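Local coordinates for protein nidogen-1 (Mus musculus, PDB 1GL4) that binds perlecan, collagen IV and laminin in basement membranes and probably takes part in interactions between cells and the extracellular matrix, at residues 103-108 / 140-145. Numbering follows the deposited sequence.
Sequences LPLAPI and VTFLGH
L105 reaches across to F142 and V140 through a single methyl, CD2, and the contact is wholly apolar, with no hydrogen bond between residues 103-108 and 140-145. CD2 of L105 lies 3.7 Å from CZ of F142, the para carbon of the ring, which it meets obliquely, and the two side chains cross at about a right angle. The same methyl lies 4.4 Å from CG1 of V140, a looser touch, so one leucine branch spans two residues on the same side of strand 133-142. The F142 ring gets there because its CG stands anti to the carbonyl carbon (chi1 -65°) and its CB points toward residues 103-108, from where the ring reaches on to the leucine methyl.

Backbone bonds shape each partner separately. L105 is the centre of an inverse gamma turn, with a weak bond of 3.0 Å from A106 N to P104 O, and its own carbonyl O accepts I108 N at 3.0 Å. From F142 to H145 the chain reverses in a type II beta turn, closed by H145 N on F142 O at 3.0 Å; G144 takes the positive phi (95°) that suits glycine there.

Neighbouring strands extend the apolar cluster: W227 touches L105 and V140, L149 touches both as well, and Y207 packs on P104 and F142. P104 O is hydrogen-bonded to Y225 OH. The buried packing joins the chain leading into helix 107-115 to inward-facing residues of strand 133-142, an arrangement of the nidogen G2 beta-barrel, whose GFP-like fold carries a helix through the barrel interior.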
loop_
_atom_site.group_PDB
_atom_site.type_symbol
_atom_site.label_atom_id
_atom_site.label_comp_id
_atom_site.label_asym_id
_atom_site.label_seq_id
_atom_site.Cartn_x
_atom_site.Cartn_y
_atom_site.Cartn_z
ATOM N N LEU A 103 -5.683 -10.514 9.345
ATOM C CA LEU A 103 -4.467 -10.814 8.584
ATOM C C LEU A 103 -4.641 -11.106 7.095
ATOM O O LEU A 103 -3.814 -10.697 6.281
ATOM C CB LEU A 103 -3.700 -11.969 9.243
ATOM C CG LEU A 103 -2.888 -11.589 10.490
ATOM C CD1 LEU A 103 -2.289 -12.834 11.127
ATOM C CD2 LEU A 103 -1.786 -10.605 10.099
ATOM N N PRO A 104 -5.709 -11.822 6.710
ATOM C CA PRO A 104 -5.886 -12.114 5.282
ATOM C C PRO A 104 -6.306 -10.906 4.441
ATOM O O PRO A 104 -6.218 -10.942 3.216
ATOM C CB PRO A 104 -6.980 -13.190 5.275
ATOM C CG PRO A 104 -6.909 -13.792 6.655
ATOM C CD PRO A 104 -6.667 -12.586 7.523
ATOM N N LEU A 105 -6.745 -9.839 5.101
ATOM C CA LEU A 105 -7.242 -8.652 4.404
ATOM C C LEU A 105 -6.219 -7.634 3.901
ATOM O O LEU A 105 -6.401 -6.425 4.066
ATOM C CB LEU A 105 -8.266 -7.942 5.294
ATOM C CG LEU A 105 -9.338 -8.866 5.888
ATOM C CD1 LEU A 105 -10.244 -8.076 6.822
ATOM C CD2 LEU A 105 -10.142 -9.501 4.769
ATOM N N ALA A 106 -5.165 -8.121 3.257
ATOM C CA ALA A 106 -4.131 -7.253 2.714
ATOM C C ALA A 106 -4.687 -6.156 1.793
ATOM O O ALA A 106 -4.113 -5.071 1.709
ATOM C CB ALA A 106 -3.099 -8.087 1.966
ATOM N N PRO A 107 -5.794 -6.433 1.071
ATOM C CA PRO A 107 -6.371 -5.418 0.179
ATOM C C PRO A 107 -6.765 -4.111 0.874
ATOM O O PRO A 107 -7.062 -3.115 0.209
ATOM C CB PRO A 107 -7.569 -6.141 -0.432
ATOM C CG PRO A 107 -7.070 -7.547 -0.538
ATOM C CD PRO A 107 -6.414 -7.748 0.818
ATOM N N ILE A 108 -6.788 -4.113 2.205
ATOM C CA ILE A 108 -7.102 -2.892 2.938
ATOM C C ILE A 108 -5.995 -1.898 2.589
ATOM O O ILE A 108 -6.252 -0.718 2.357
ATOM C CB ILE A 108 -7.130 -3.132 4.470
ATOM C CG1 ILE A 108 -8.430 -3.837 4.863
ATOM C CG2 ILE A 108 -7.008 -1.807 5.217
ATOM C CD1 ILE A 108 -8.497 -4.208 6.342
ATOM N N VAL A 140 -16.056 -8.413 0.733
ATOM C CA VAL A 140 -15.318 -9.665 0.693
ATOM C C VAL A 140 -16.144 -10.781 1.321
ATOM O O VAL A 140 -16.668 -10.642 2.430
ATOM C CB VAL A 140 -13.947 -9.552 1.416
ATOM C CG1 VAL A 140 -14.144 -9.202 2.878
ATOM C CG2 VAL A 140 -13.182 -10.855 1.280
ATOM N N THR A 141 -16.284 -11.877 0.586
ATOM C CA THR A 141 -17.023 -13.035 1.063
ATOM C C THR A 141 -16.018 -14.156 1.274
ATOM O O THR A 141 -15.211 -14.436 0.385
ATOM C CB THR A 141 -18.063 -13.524 0.026
ATOM O OG1 THR A 141 -19.008 -12.484 -0.248
ATOM C CG2 THR A 141 -18.814 -14.735 0.568
ATOM N N PHE A 142 -16.041 -14.767 2.457
ATOM C CA PHE A 142 -15.148 -15.887 2.754
ATOM C C PHE A 142 -15.993 -17.127 2.469
ATOM O O PHE A 142 -16.957 -17.413 3.186
ATOM C CB PHE A 142 -14.706 -15.869 4.224
ATOM C CG PHE A 142 -13.857 -14.678 4.595
ATOM C CD1 PHE A 142 -14.424 -13.414 4.740
ATOM C CD2 PHE A 142 -12.486 -14.825 4.806
ATOM C CE1 PHE A 142 -13.638 -12.308 5.093
ATOM C CE2 PHE A 142 -11.692 -13.723 5.159
ATOM C CZ PHE A 142 -12.276 -12.461 5.302
ATOM N N LEU A 143 -15.641 -17.853 1.415
ATOM C CA LEU A 143 -16.402 -19.030 1.014
ATOM C C LEU A 143 -16.546 -20.083 2.111
ATOM O O LEU A 143 -15.562 -20.545 2.681
ATOM C CB LEU A 143 -15.775 -19.656 -0.238
ATOM C CG LEU A 143 -15.483 -18.698 -1.403
ATOM C CD1 LEU A 143 -15.197 -19.518 -2.659
ATOM C CD2 LEU A 143 -16.663 -17.766 -1.640
ATOM N N GLY A 144 -17.792 -20.447 2.402
ATOM C CA GLY A 144 -18.062 -21.444 3.425
ATOM C C GLY A 144 -18.366 -20.850 4.790
ATOM O O GLY A 144 -18.676 -21.575 5.732
ATOM N N HIS A 145 -18.287 -19.526 4.899
ATOM C CA HIS A 145 -18.548 -18.846 6.165
ATOM C C HIS A 145 -19.697 -17.837 6.034
ATOM O O HIS A 145 -19.902 -17.265 4.973
ATOM C CB HIS A 145 -17.259 -18.161 6.629
ATOM C CG HIS A 145 -16.118 -19.112 6.812
ATOM N ND1 HIS A 145 -16.042 -19.988 7.874
ATOM C CD2 HIS A 145 -15.035 -19.365 6.039
ATOM C CE1 HIS A 145 -14.963 -20.740 7.748
ATOM N NE2 HIS A 145 -14.334 -20.381 6.643
#